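Local coordinates for cpftsy (Physcomitrella patens, PDB 4AK9), which probably serves as the chloroplast receptor for the signal recognition particle, an SRP-type GTPase that helps deliver proteins to the thylakoid membrane, at residues Asp34-Trp40 and Lys83-Lys89; Lys64-Lys68 and Val285-Ser289; Leu92-Phe97 and Val313-Phe317; Ala150-Thr154 and Pro182-Leu188. Numbering follows the deposited sequence.

Contact 1 (Asp34-Trp40 and Lys83-Lys89); sequences DELLTYW and KSGPQIK
Segment 34-40, helical at its start and with a type I turn from Leu-37 to Trp-40, runs opposite to the start of helix 85-101: Leu-37 CA lies 4.8 Å from Gly-85 CA, and Asp-34 CA 7.4 Å from Lys-89 CA. A CB on Gly-85 would clash with Leu-37 O. Ser-84 (chi1 p) is the N-cap, its OG accepting from Gln-87 N at 3.1 Å. Leu-37 (m,t) lays CD1 3.6 Å from Gly-85 O and 4.0 Å from Ile-88 CG2. The turn carries the Trp-40 indole (chi1 t, chi2 85°) to the same helix, where Ile-88 (m,t) sets CD1 over one face, a CH-pi contact 3.5 Å from the five-membered-ring centroid; Trp-40 CZ3 reaches Lys-83 O at 3.6 Å. Trp-40 NE1 is hydrogen-bonded to Ser-45 OG. Lys-89 (chi1 t, chi2 p) forms a salt bridge, NZ to Asp-34 OD1 3.1 Å, weak as a hydrogen bond. Ile-73 and Ile-77 of helix 63-78 also touch Ile-88, in packing typical of the helical bundle (N) domain of SRP GTPases.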
loop_
_atom_site.group_PDB
_atom_site.type_symbol
_atom_site.label_atom_id
_atom_site.label_comp_id
_atom_site.label_asym_id
_atom_site.label_seq_id
_atom_site.Cartn_x
_atom_site.Cartn_y
_atom_site.Cartn_z
ATOM N N ASP A 34 -11.038 14.164 11.619
ATOM C CA ASP A 34 -11.805 15.128 12.420
ATOM C C ASP A 34 -11.176 16.529 12.394
ATOM O O ASP A 34 -11.865 17.533 12.186
ATOM C CB ASP A 34 -11.939 14.654 13.872
ATOM C CG ASP A 34 -12.694 13.342 13.992
ATOM O OD1 ASP A 34 -13.921 13.322 13.717
ATOM O OD2 ASP A 34 -12.055 12.338 14.376
ATOM N N GLU A 35 -9.864 16.590 12.593
ATOM C CA GLU A 35 -9.147 17.859 12.520
ATOM C C GLU A 35 -9.320 18.514 11.158
ATOM O O GLU A 35 -9.615 19.708 11.052
ATOM C CB GLU A 35 -7.665 17.625 12.763
ATOM C CG GLU A 35 -6.812 18.869 12.564
ATOM C CD GLU A 35 -6.461 19.556 13.878
ATOM O OE1 GLU A 35 -6.952 19.097 14.938
ATOM O OE2 GLU A 35 -5.688 20.546 13.850
ATOM N N LEU A 36 -9.121 17.716 10.113
ATOM C CA LEU A 36 -9.246 18.186 8.743
ATOM C C LEU A 36 -10.606 18.784 8.458
ATOM O O LEU A 36 -10.738 19.785 7.744
ATOM C CB LEU A 36 -9.020 17.001 7.803
ATOM C CG LEU A 36 -8.998 17.279 6.309
ATOM C CD1 LEU A 36 -7.930 18.321 5.992
ATOM C CD2 LEU A 36 -8.708 15.972 5.564
ATOM N N LEU A 37 -11.611 18.156 9.029
ATOM C CA LEU A 37 -12.974 18.506 8.682
ATOM C C LEU A 37 -13.377 19.791 9.405
ATOM O O LEU A 37 -14.352 20.443 9.018
ATOM C CB LEU A 37 -13.914 17.354 9.015
ATOM C CG LEU A 37 -13.815 16.228 7.966
ATOM C CD1 LEU A 37 -14.841 15.118 8.212
ATOM C CD2 LEU A 37 -13.934 16.779 6.564
ATOM N N THR A 38 -12.617 20.153 10.439
ATOM C CA THR A 38 -12.818 21.453 11.088
ATOM C C THR A 38 -12.439 22.590 10.140
ATOM O O THR A 38 -12.890 23.723 10.307
ATOM C CB THR A 38 -12.031 21.603 12.413
ATOM O OG1 THR A 38 -10.625 21.777 12.149
ATOM C CG2 THR A 38 -12.257 20.395 13.304
ATOM N N TYR A 39 -11.614 22.295 9.140
ATOM C CA TYR A 39 -11.254 23.313 8.157
ATOM C C TYR A 39 -12.191 23.318 6.966
ATOM O O TYR A 39 -11.992 24.083 6.010
ATOM C CB TYR A 39 -9.810 23.135 7.671
ATOM C CG TYR A 39 -8.799 23.315 8.775
ATOM C CD1 TYR A 39 -8.493 24.582 9.265
ATOM C CD2 TYR A 39 -8.162 22.222 9.339
ATOM C CE1 TYR A 39 -7.572 24.750 10.289
ATOM C CE2 TYR A 39 -7.238 22.375 10.358
ATOM C CZ TYR A 39 -6.944 23.642 10.831
ATOM O OH TYR A 39 -6.021 23.791 11.848
ATOM N N TRP A 40 -13.208 22.458 7.004
ATOM C CA TRP A 40 -14.108 22.350 5.864
ATOM C C TRP A 40 -15.043 23.569 5.724
ATOM O O TRP A 40 -15.647 24.038 6.703
ATOM C CB TRP A 40 -14.948 21.071 5.893
ATOM C CG TRP A 40 -15.741 20.940 4.635
ATOM C CD1 TRP A 40 -15.325 20.395 3.451
ATOM C CD2 TRP A 40 -17.063 21.450 4.398
ATOM N NE1 TRP A 40 -16.328 20.483 2.513
ATOM C CE2 TRP A 40 -17.396 21.145 3.066
ATOM C CE3 TRP A 40 -18.002 22.125 5.196
ATOM C CZ2 TRP A 40 -18.640 21.482 2.505
ATOM C CZ3 TRP A 40 -19.228 22.471 4.642
ATOM C CH2 TRP A 40 -19.535 22.159 3.312
ATOM N N LYS A 83 -23.608 19.696 4.776
ATOM C CA LYS A 83 -23.284 21.117 4.969
ATOM C C LYS A 83 -22.389 21.378 6.136
ATOM O O LYS A 83 -22.261 22.520 6.595
ATOM C CB LYS A 83 -24.550 21.941 5.210
ATOM C CG LYS A 83 -25.515 21.942 4.086
ATOM C CD LYS A 83 -26.748 22.689 4.518
ATOM C CE LYS A 83 -27.836 22.545 3.492
ATOM N NZ LYS A 83 -27.375 23.054 2.171
ATOM N N SER A 84 -21.787 20.333 6.672
ATOM C CA SER A 84 -20.914 20.549 7.798
ATOM C C SER A 84 -19.877 19.429 7.916
ATOM O O SER A 84 -20.066 18.330 7.369
ATOM C CB SER A 84 -21.715 20.633 9.096
ATOM O OG SER A 84 -22.046 19.339 9.563
ATOM N N GLY A 85 -18.795 19.737 8.618
ATOM C CA GLY A 85 -17.773 18.756 8.963
ATOM C C GLY A 85 -18.338 17.493 9.601
ATOM O O GLY A 85 -18.084 16.385 9.118
ATOM N N PRO A 86 -19.104 17.645 10.697
ATOM C CA PRO A 86 -19.772 16.504 11.335
ATOM C C PRO A 86 -20.641 15.683 10.382
ATOM O O PRO A 86 -20.645 14.437 10.495
ATOM C CB PRO A 86 -20.647 17.170 12.401
ATOM C CG PRO A 86 -19.840 18.371 12.794
ATOM C CD PRO A 86 -19.198 18.865 11.520
ATOM N N GLN A 87 -21.351 16.340 9.460
ATOM C CA GLN A 87 -22.226 15.609 8.543
ATOM C C GLN A 87 -21.400 14.811 7.533
ATOM O O GLN A 87 -21.793 13.719 7.113
ATOM C CB GLN A 87 -23.173 16.554 7.798
ATOM C CG GLN A 87 -24.315 17.095 8.656
ATOM C CD GLN A 87 -25.061 18.226 7.959
ATOM O OE1 GLN A 87 -25.213 18.241 6.728
ATOM N NE2 GLN A 87 -25.520 19.185 8.751
ATOM N N ILE A 88 -20.268 15.383 7.130
ATOM C CA ILE A 88 -19.389 14.730 6.160
ATOM C C ILE A 88 -18.755 13.495 6.808
ATOM O O ILE A 88 -18.662 12.429 6.181
ATOM C CB ILE A 88 -18.320 15.708 5.664
ATOM C CG1 ILE A 88 -18.967 16.722 4.713
ATOM C CG2 ILE A 88 -17.181 14.973 4.938
ATOM C CD1 ILE A 88 -18.054 17.893 4.399
ATOM N N LYS A 89 -18.366 13.651 8.071
ATOM C CA LYS A 89 -17.814 12.569 8.879
ATOM C C LYS A 89 -18.809 11.431 9.003
ATOM O O LYS A 89 -18.448 10.269 8.832
ATOM C CB LYS A 89 -17.447 13.087 10.270
ATOM C CG LYS A 89 -16.934 12.009 11.240
ATOM C CD LYS A 89 -15.732 11.276 10.664
ATOM C CE LYS A 89 -14.628 11.086 11.692
ATOM N NZ LYS A 89 -15.119 10.552 12.985
#

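Contact 2 (Lys64-Lys68 and Val285-Ser289); sequences KTALK and VDELS
Asp-286 (chi1 t) is gripped through both carboxylate oxygens: Lys-68 NZ makes a salt bridge to Asp-286 OD1 at 2.8 Å, and Thr-65 OG1 donates to Asp-286 OD2, also at 2.8 Å. Thr-65 takes chi1 m, while Lys-68 has chi1 and chi3 p. Both residues stand on helix 63-78, one turn apart, and Asp-286 is in the last turn of helix 280-288; the closest CA pair, Thr-65 and Asp-286, is separated by 6.8 Å. Two waters fill the gap. The first donates to Thr-65 OG1 (3.1 Å) and Glu-287 OE2 (3.2 Å), the second to Asp-286 OD2 (2.7 Å) and Glu-287 OE2 (2.5 Å). Glu-287 (m,m) brings its carboxylate near Lys-64, with OE2 3.5 Å from Lys-64 CB and a long salt bridge of 4.0 Å from OE1 to Lys-64 NZ; its stronger partner is Arg-256, by a salt bridge. After Leu-288 the chain leaves helix 280-288 at Ser-289, whose phi is positive. This hydrated polar bridge is part of the interface between the N and G domains of SRP-type GTPases. Leu-99 of helix 85-101 packs on Thr-65 and Lys-68, and Leu-252 of helix 251-261 touches Glu-287.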
loop_
_atom_site.group_PDB
_atom_site.type_symbol
_atom_site.label_atom_id
_atom_site.label_comp_id
_atom_site.label_asym_id
_atom_site.label_seq_id
_atom_site.Cartn_x
_atom_site.Cartn_y
_atom_site.Cartn_z
ATOM N N LYS A 64 -8.957 3.153 -6.073
ATOM C CA LYS A 64 -10.337 3.040 -6.533
ATOM C C LYS A 64 -11.377 3.094 -5.427
ATOM O O LYS A 64 -12.452 3.676 -5.614
ATOM C CB LYS A 64 -10.528 1.785 -7.375
ATOM C CG LYS A 64 -9.772 1.875 -8.674
ATOM C CD LYS A 64 -10.022 0.637 -9.496
ATOM C CE LYS A 64 -8.781 0.312 -10.312
ATOM N NZ LYS A 64 -8.335 -1.109 -10.101
ATOM N N THR A 65 -11.070 2.478 -4.289
ATOM C CA THR A 65 -12.003 2.437 -3.156
ATOM C C THR A 65 -12.140 3.845 -2.528
ATOM O O THR A 65 -13.261 4.321 -2.238
ATOM C CB THR A 65 -11.503 1.412 -2.084
ATOM O OG1 THR A 65 -11.419 0.099 -2.679
ATOM C CG2 THR A 65 -12.420 1.353 -0.856
ATOM N N ALA A 66 -11.011 4.510 -2.321
ATOM C CA ALA A 66 -10.997 5.876 -1.775
ATOM C C ALA A 66 -11.720 6.846 -2.722
ATOM O O ALA A 66 -12.438 7.744 -2.262
ATOM C CB ALA A 66 -9.531 6.356 -1.513
ATOM N N LEU A 67 -11.533 6.658 -4.033
ATOM C CA LEU A 67 -12.195 7.502 -5.041
ATOM C C LEU A 67 -13.711 7.390 -4.885
ATOM O O LEU A 67 -14.428 8.396 -4.798
ATOM C CB LEU A 67 -11.745 7.098 -6.453
ATOM C CG LEU A 67 -12.466 7.656 -7.686
ATOM C CD1 LEU A 67 -12.636 9.162 -7.585
ATOM C CD2 LEU A 67 -11.652 7.295 -8.918
ATOM N N LYS A 68 -14.215 6.169 -4.790
ATOM C CA LYS A 68 -15.662 6.021 -4.735
ATOM C C LYS A 68 -16.263 6.434 -3.393
ATOM O O LYS A 68 -17.395 6.922 -3.350
ATOM C CB LYS A 68 -16.092 4.614 -5.114
ATOM C CG LYS A 68 -15.767 3.602 -4.079
ATOM C CD LYS A 68 -16.430 2.282 -4.418
ATOM C CE LYS A 68 -16.003 1.796 -5.783
ATOM N NZ LYS A 68 -16.316 0.350 -5.943
ATOM N N VAL A 285 -12.723 -6.216 0.156
ATOM C CA VAL A 285 -14.153 -6.520 0.001
ATOM C C VAL A 285 -14.694 -5.807 -1.238
ATOM O O VAL A 285 -15.393 -6.407 -2.054
ATOM C CB VAL A 285 -14.939 -6.125 1.251
ATOM C CG1 VAL A 285 -16.477 -6.271 0.995
ATOM C CG2 VAL A 285 -14.504 -7.004 2.426
ATOM N N ASP A 286 -14.337 -4.531 -1.384
ATOM C CA ASP A 286 -14.753 -3.719 -2.529
ATOM C C ASP A 286 -14.275 -4.282 -3.870
ATOM O O ASP A 286 -15.068 -4.439 -4.822
ATOM C CB ASP A 286 -14.267 -2.276 -2.349
ATOM C CG ASP A 286 -14.701 -1.370 -3.499
ATOM O OD1 ASP A 286 -15.852 -1.531 -3.988
ATOM O OD2 ASP A 286 -13.879 -0.526 -3.941
ATOM N N GLU A 287 -12.993 -4.620 -3.968
ATOM C CA GLU A 287 -12.429 -5.070 -5.223
ATOM C C GLU A 287 -12.790 -6.493 -5.576
ATOM O O GLU A 287 -12.963 -6.789 -6.767
ATOM C CB GLU A 287 -10.893 -4.939 -5.217
ATOM C CG GLU A 287 -10.372 -3.476 -5.236
ATOM C CD GLU A 287 -10.549 -2.809 -6.599
ATOM O OE1 GLU A 287 -10.362 -3.499 -7.636
ATOM O OE2 GLU A 287 -10.895 -1.601 -6.641
ATOM N N LEU A 288 -12.899 -7.387 -4.582
ATOM C CA LEU A 288 -13.071 -8.825 -4.875
ATOM C C LEU A 288 -14.499 -9.341 -4.707
ATOM O O LEU A 288 -14.831 -10.469 -5.145
ATOM C CB LEU A 288 -12.093 -9.729 -4.062
ATOM C CG LEU A 288 -10.560 -9.513 -4.198
ATOM C CD1 LEU A 288 -9.853 -10.857 -4.246
ATOM C CD2 LEU A 288 -10.153 -8.689 -5.410
ATOM N N SER A 289 -15.363 -8.527 -4.095
ATOM C CA SER A 289 -16.760 -8.901 -3.890
ATOM C C SER A 289 -16.912 -10.231 -3.138
ATOM O O SER A 289 -17.842 -11.004 -3.414
ATOM C CB SER A 289 -17.501 -8.957 -5.254
ATOM O OG SER A 289 -17.323 -7.729 -5.991
HETATM O O HOH W 1 -8.951 -0.527 -4.360
HETATM O O HOH W 2 -13.276 -0.725 -6.544
#

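Contact 3 (Leu92-Phe97 and Val313-Phe317); sequences LKKNIF and VDALF
Val-313 and Phe-317, one turn apart at the C-terminal end of helix 309-316, form the apolar centre against helix 85-101. Val-313 (chi1 t) directs CG2 to Ile-96 CG2 at 3.9 Å and CG1 to Lys-93 CB at 3.8 Å; the nearest CA pair is Lys-93 and Val-313, at 6.5 Å. Phe-317 (chi1 m, chi2 -74°) is the first residue to leave helical geometry (phi/psi -133/72), though its amide still bonds to Val-313 O at 2.8 Å. Its ring lies beside Ile-96 (m,t), with CE2 3.7 Å from Ile-96 CD1, and beside Leu-92 (t,p), with CZ 3.9 Å from Leu-92 CD2. Here the C-terminal helix of the GTPase domain packs on the last long helix of the N-domain bundle, an interface characteristic of the NG core of SRP GTPases. Ile-69 of helix 63-78 backs Leu-92 and Ile-96, while Leu-30 of helix 24-30 covers Phe-317. At the margin, Phe-97 CB approaches Val-313 CG2 at 4.3 Å. Lys-93 (m,t,p,t) carries its aliphatic stem past the Phe-317 side chain, CD to CB 3.8 Å. Lys-93 NZ then donates to Phe-317 O at 3.1 Å and makes a long salt bridge with Asp-314 OD1 at 3.7 Å.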
loop_
_atom_site.group_PDB
_atom_site.type_symbol
_atom_site.label_atom_id
_atom_site.label_comp_id
_atom_site.label_asym_id
_atom_site.label_seq_id
_atom_site.Cartn_x
_atom_site.Cartn_y
_atom_site.Cartn_z
ATOM N N LEU A 92 -19.055 9.700 5.633
ATOM C CA LEU A 92 -17.857 8.884 5.433
ATOM C C LEU A 92 -18.026 7.495 6.076
ATOM O O LEU A 92 -17.773 6.479 5.445
ATOM C CB LEU A 92 -16.637 9.599 6.004
ATOM C CG LEU A 92 -15.315 8.806 6.061
ATOM C CD1 LEU A 92 -14.822 8.461 4.642
ATOM C CD2 LEU A 92 -14.267 9.597 6.799
ATOM N N LYS A 93 -18.464 7.465 7.329
ATOM C CA LYS A 93 -18.678 6.198 8.025
ATOM C C LYS A 93 -19.741 5.363 7.343
ATOM O O LYS A 93 -19.558 4.156 7.180
ATOM C CB LYS A 93 -19.039 6.422 9.505
ATOM C CG LYS A 93 -17.937 7.108 10.297
ATOM C CD LYS A 93 -18.354 7.399 11.755
ATOM C CE LYS A 93 -18.807 6.121 12.454
ATOM N NZ LYS A 93 -19.059 6.329 13.913
ATOM N N LYS A 94 -20.863 5.980 6.962
ATOM C CA LYS A 94 -21.943 5.226 6.316
ATOM C C LYS A 94 -21.552 4.657 4.969
ATOM O O LYS A 94 -21.945 3.551 4.635
ATOM C CB LYS A 94 -23.216 6.068 6.170
ATOM C CG LYS A 94 -23.833 6.384 7.500
ATOM C CD LYS A 94 -25.004 7.358 7.396
ATOM C CE LYS A 94 -25.529 7.700 8.791
ATOM N NZ LYS A 94 -26.254 9.005 8.819
ATOM N N ASN A 95 -20.783 5.416 4.195
ATOM C CA ASN A 95 -20.351 4.966 2.889
ATOM C C ASN A 95 -19.410 3.777 3.027
ATOM O O ASN A 95 -19.466 2.851 2.221
ATOM C CB ASN A 95 -19.649 6.069 2.104
ATOM C CG ASN A 95 -20.595 7.182 1.692
ATOM O OD1 ASN A 95 -21.818 7.021 1.727
ATOM N ND2 ASN A 95 -20.028 8.324 1.294
ATOM N N ILE A 96 -18.582 3.787 4.069
ATOM C CA ILE A 96 -17.686 2.656 4.294
ATOM C C ILE A 96 -18.497 1.440 4.704
ATOM O O ILE A 96 -18.275 0.338 4.215
ATOM C CB ILE A 96 -16.573 2.978 5.325
ATOM C CG1 ILE A 96 -15.652 4.035 4.731
ATOM C CG2 ILE A 96 -15.780 1.702 5.664
ATOM C CD1 ILE A 96 -14.723 4.704 5.739
ATOM N N PHE A 97 -19.474 1.635 5.586
ATOM C CA PHE A 97 -20.368 0.542 5.937
ATOM C C PHE A 97 -21.081 -0.038 4.708
ATOM O O PHE A 97 -21.182 -1.244 4.553
ATOM C CB PHE A 97 -21.392 0.993 6.981
ATOM C CG PHE A 97 -22.373 -0.075 7.344
ATOM C CD1 PHE A 97 -22.034 -1.047 8.260
ATOM C CD2 PHE A 97 -23.627 -0.125 6.744
ATOM C CE1 PHE A 97 -22.937 -2.056 8.581
ATOM C CE2 PHE A 97 -24.532 -1.118 7.078
ATOM C CZ PHE A 97 -24.183 -2.086 7.996
ATOM N N VAL A 313 -16.246 -0.401 11.495
ATOM C CA VAL A 313 -16.290 1.021 11.210
ATOM C C VAL A 313 -16.178 1.800 12.529
ATOM O O VAL A 313 -15.440 2.800 12.627
ATOM C CB VAL A 313 -17.576 1.427 10.428
ATOM C CG1 VAL A 313 -17.667 2.956 10.303
ATOM C CG2 VAL A 313 -17.567 0.777 9.030
ATOM N N ASP A 314 -16.872 1.321 13.553
ATOM C CA ASP A 314 -16.761 1.941 14.886
ATOM C C ASP A 314 -15.356 1.857 15.517
ATOM O O ASP A 314 -14.966 2.717 16.308
ATOM C CB ASP A 314 -17.791 1.340 15.832
ATOM C CG ASP A 314 -19.223 1.702 15.444
ATOM O OD1 ASP A 314 -19.432 2.733 14.763
ATOM O OD2 ASP A 314 -20.134 0.939 15.834
ATOM N N ALA A 315 -14.599 0.824 15.164
ATOM C CA ALA A 315 -13.224 0.702 15.624
ATOM C C ALA A 315 -12.276 1.683 14.924
ATOM O O ALA A 315 -11.327 2.175 15.534
ATOM C CB ALA A 315 -12.733 -0.735 15.471
ATOM N N LEU A 316 -12.524 1.965 13.654
ATOM C CA LEU A 316 -11.724 2.940 12.915
ATOM C C LEU A 316 -12.101 4.364 13.272
ATOM O O LEU A 316 -11.241 5.242 13.332
ATOM C CB LEU A 316 -11.961 2.781 11.426
ATOM C CG LEU A 316 -11.539 1.447 10.825
ATOM C CD1 LEU A 316 -11.469 1.596 9.312
ATOM C CD2 LEU A 316 -10.230 1.051 11.390
ATOM N N PHE A 317 -13.396 4.576 13.502
ATOM C CA PHE A 317 -13.937 5.922 13.707
ATOM C C PHE A 317 -14.866 5.943 14.914
ATOM O O PHE A 317 -16.078 6.050 14.759
ATOM C CB PHE A 317 -14.748 6.366 12.486
ATOM C CG PHE A 317 -13.954 6.487 11.227
ATOM C CD1 PHE A 317 -13.075 7.545 11.042
ATOM C CD2 PHE A 317 -14.116 5.553 10.199
ATOM C CE1 PHE A 317 -12.346 7.661 9.850
ATOM C CE2 PHE A 317 -13.392 5.664 9.005
ATOM C CZ PHE A 317 -12.522 6.717 8.829
#

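Contact 4 (Ala150-Thr154 and Pro182-Leu188); sequences AAGDT and PRPAAVL
No hydrogen bond joins these two segments, although the backbones come as close as 4.5 Å between CA of Gly-152 and CA of Pro-184. Gly-152 (phi/psi -90/-4) makes this possible: a CB there would point at the helix and strike Leu-188 CD2, which instead rests 3.9 Å from Gly-152 CA. The chain leaves strand 147-150 through inverse gamma turns centred on Ala-151 and Asp-153. Opposite, Arg-183 occupies the N-cap of helix 184-197 and Pro-184 (phi -60°, C-gamma exo) opens its first turn. Pro-184 CB lies 3.2 Å from Gly-152 O, and its CG lies 3.2 Å from Thr-154 OG1. Val-187 (chi1 t) inserts CG1 3.5 Å from Ala-151 O and leaves CG2 4.3 Å from Thr-154 CG2. Leu-188 (m,t) also places CD2 against Ala-150 CB, at 3.7 Å. Thr-154 (chi1 p) closes the exposed end over Pro-182 and Pro-184. The start of helix 184-197 packs on the loop after strand 147-150, within the P-loop GTPase fold. Ala-150 pairs through its backbone with Leu-204 and Asp-206, and Ala-151 with Val-175, on the two flanking sides of the strand, while Cys-224 of helix 215-231 covers Pro-184 and Leu-188.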
loop_
_atom_site.group_PDB
_atom_site.type_symbol
_atom_site.label_atom_id
_atom_site.label_comp_id
_atom_site.label_asym_id
_atom_site.label_seq_id
_atom_site.Cartn_x
_atom_site.Cartn_y
_atom_site.Cartn_z
ATOM N N ALA A 150 -6.906 -31.676 9.383
ATOM C CA ALA A 150 -6.259 -32.429 8.317
ATOM C C ALA A 150 -5.015 -31.711 7.839
ATOM O O ALA A 150 -5.086 -30.547 7.362
ATOM C CB ALA A 150 -7.229 -32.641 7.149
ATOM N N ALA A 151 -3.877 -32.391 7.954
ATOM C CA ALA A 151 -2.589 -31.789 7.621
ATOM C C ALA A 151 -2.249 -31.954 6.150
ATOM O O ALA A 151 -1.389 -32.770 5.780
ATOM C CB ALA A 151 -1.480 -32.359 8.500
ATOM N N GLY A 152 -2.915 -31.164 5.303
ATOM C CA GLY A 152 -2.759 -31.317 3.868
ATOM C C GLY A 152 -1.650 -30.468 3.282
ATOM O O GLY A 152 -1.361 -30.550 2.095
ATOM N N ASP A 153 -1.028 -29.634 4.115
ATOM C CA ASP A 153 0.181 -28.939 3.688
ATOM C C ASP A 153 1.344 -29.906 3.888
ATOM O O ASP A 153 1.982 -29.914 4.945
ATOM C CB ASP A 153 0.391 -27.669 4.519
ATOM C CG ASP A 153 1.591 -26.829 4.044
ATOM O OD1 ASP A 153 2.411 -27.315 3.218
ATOM O OD2 ASP A 153 1.714 -25.664 4.520
ATOM N N THR A 154 1.590 -30.738 2.879
ATOM C CA THR A 154 2.672 -31.719 2.909
ATOM C C THR A 154 3.957 -31.068 2.402
ATOM O O THR A 154 4.886 -31.743 1.970
ATOM C CB THR A 154 2.328 -33.002 2.070
ATOM O OG1 THR A 154 2.269 -32.680 0.669
ATOM C CG2 THR A 154 0.991 -33.608 2.517
ATOM N N PRO A 182 3.615 -39.174 0.343
ATOM C CA PRO A 182 2.871 -38.143 1.085
ATOM C C PRO A 182 2.239 -37.094 0.157
ATOM O O PRO A 182 2.854 -36.065 -0.156
ATOM C CB PRO A 182 3.944 -37.505 1.979
ATOM C CG PRO A 182 5.244 -37.795 1.285
ATOM C CD PRO A 182 5.062 -39.130 0.621
ATOM N N ARG A 183 1.013 -37.367 -0.282
ATOM C CA ARG A 183 0.298 -36.454 -1.161
ATOM C C ARG A 183 -0.868 -35.864 -0.401
ATOM O O ARG A 183 -1.590 -36.574 0.297
ATOM C CB ARG A 183 -0.231 -37.169 -2.403
ATOM C CG ARG A 183 0.593 -38.362 -2.832
ATOM C CD ARG A 183 2.046 -37.977 -3.050
ATOM N NE ARG A 183 2.318 -37.548 -4.413
ATOM C CZ ARG A 183 3.512 -37.150 -4.834
ATOM N NH1 ARG A 183 4.537 -37.112 -3.985
ATOM N NH2 ARG A 183 3.681 -36.784 -6.098
ATOM N N PRO A 184 -1.063 -34.559 -0.554
ATOM C CA PRO A 184 -2.066 -33.743 0.139
ATOM C C PRO A 184 -3.480 -34.213 -0.130
ATOM O O PRO A 184 -4.255 -34.326 0.822
ATOM C CB PRO A 184 -1.874 -32.356 -0.481
ATOM C CG PRO A 184 -0.484 -32.372 -1.010
ATOM C CD PRO A 184 -0.219 -33.762 -1.455
ATOM N N ALA A 185 -3.802 -34.467 -1.396
ATOM C CA ALA A 185 -5.150 -34.915 -1.760
ATOM C C ALA A 185 -5.567 -36.169 -0.986
ATOM O O ALA A 185 -6.698 -36.238 -0.478
ATOM C CB ALA A 185 -5.264 -35.127 -3.274
ATOM N N ALA A 186 -4.647 -37.131 -0.860
ATOM C CA ALA A 186 -4.931 -38.371 -0.134
ATOM C C ALA A 186 -5.144 -38.139 1.369
ATOM O O ALA A 186 -5.984 -38.791 1.989
ATOM C CB ALA A 186 -3.837 -39.396 -0.370
ATOM N N VAL A 187 -4.372 -37.220 1.946
ATOM C CA VAL A 187 -4.541 -36.857 3.349
ATOM C C VAL A 187 -5.907 -36.243 3.566
ATOM O O VAL A 187 -6.617 -36.594 4.521
ATOM C CB VAL A 187 -3.467 -35.827 3.801
ATOM C CG1 VAL A 187 -3.742 -35.340 5.234
ATOM C CG2 VAL A 187 -2.082 -36.430 3.685
ATOM N N LEU A 188 -6.267 -35.299 2.691
ATOM C CA LEU A 188 -7.557 -34.651 2.824
ATOM C C LEU A 188 -8.715 -35.649 2.682
ATOM O O LEU A 188 -9.698 -35.574 3.425
ATOM C CB LEU A 188 -7.686 -33.470 1.837
ATOM C CG LEU A 188 -6.711 -32.298 2.073
ATOM C CD1 LEU A 188 -7.186 -31.026 1.378
ATOM C CD2 LEU A 188 -6.566 -32.017 3.550
#

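In the fold
Contacts 1 and 3 share helix 85-101 and touch each other, Lys-89 packing on Phe-317, with centres about 15 Å apart. Contact 1, partly buried like contact 3, stays within the helical bundle; contacts 2 and 3 both join that bundle to the GTPase domain, through the successive helices 63-78 and 85-101, and their centres are about 14 Å apart. Their chemistry differs: contact 2 is a surface contact of charges and water, contact 3 a partly buried apolar cluster with a polar edge. Contact 4, on the opposite side of the chain's centre and about 54 Å between centres from contact 1, is the buried one, built wholly within the GTPase domain and held by packing alone.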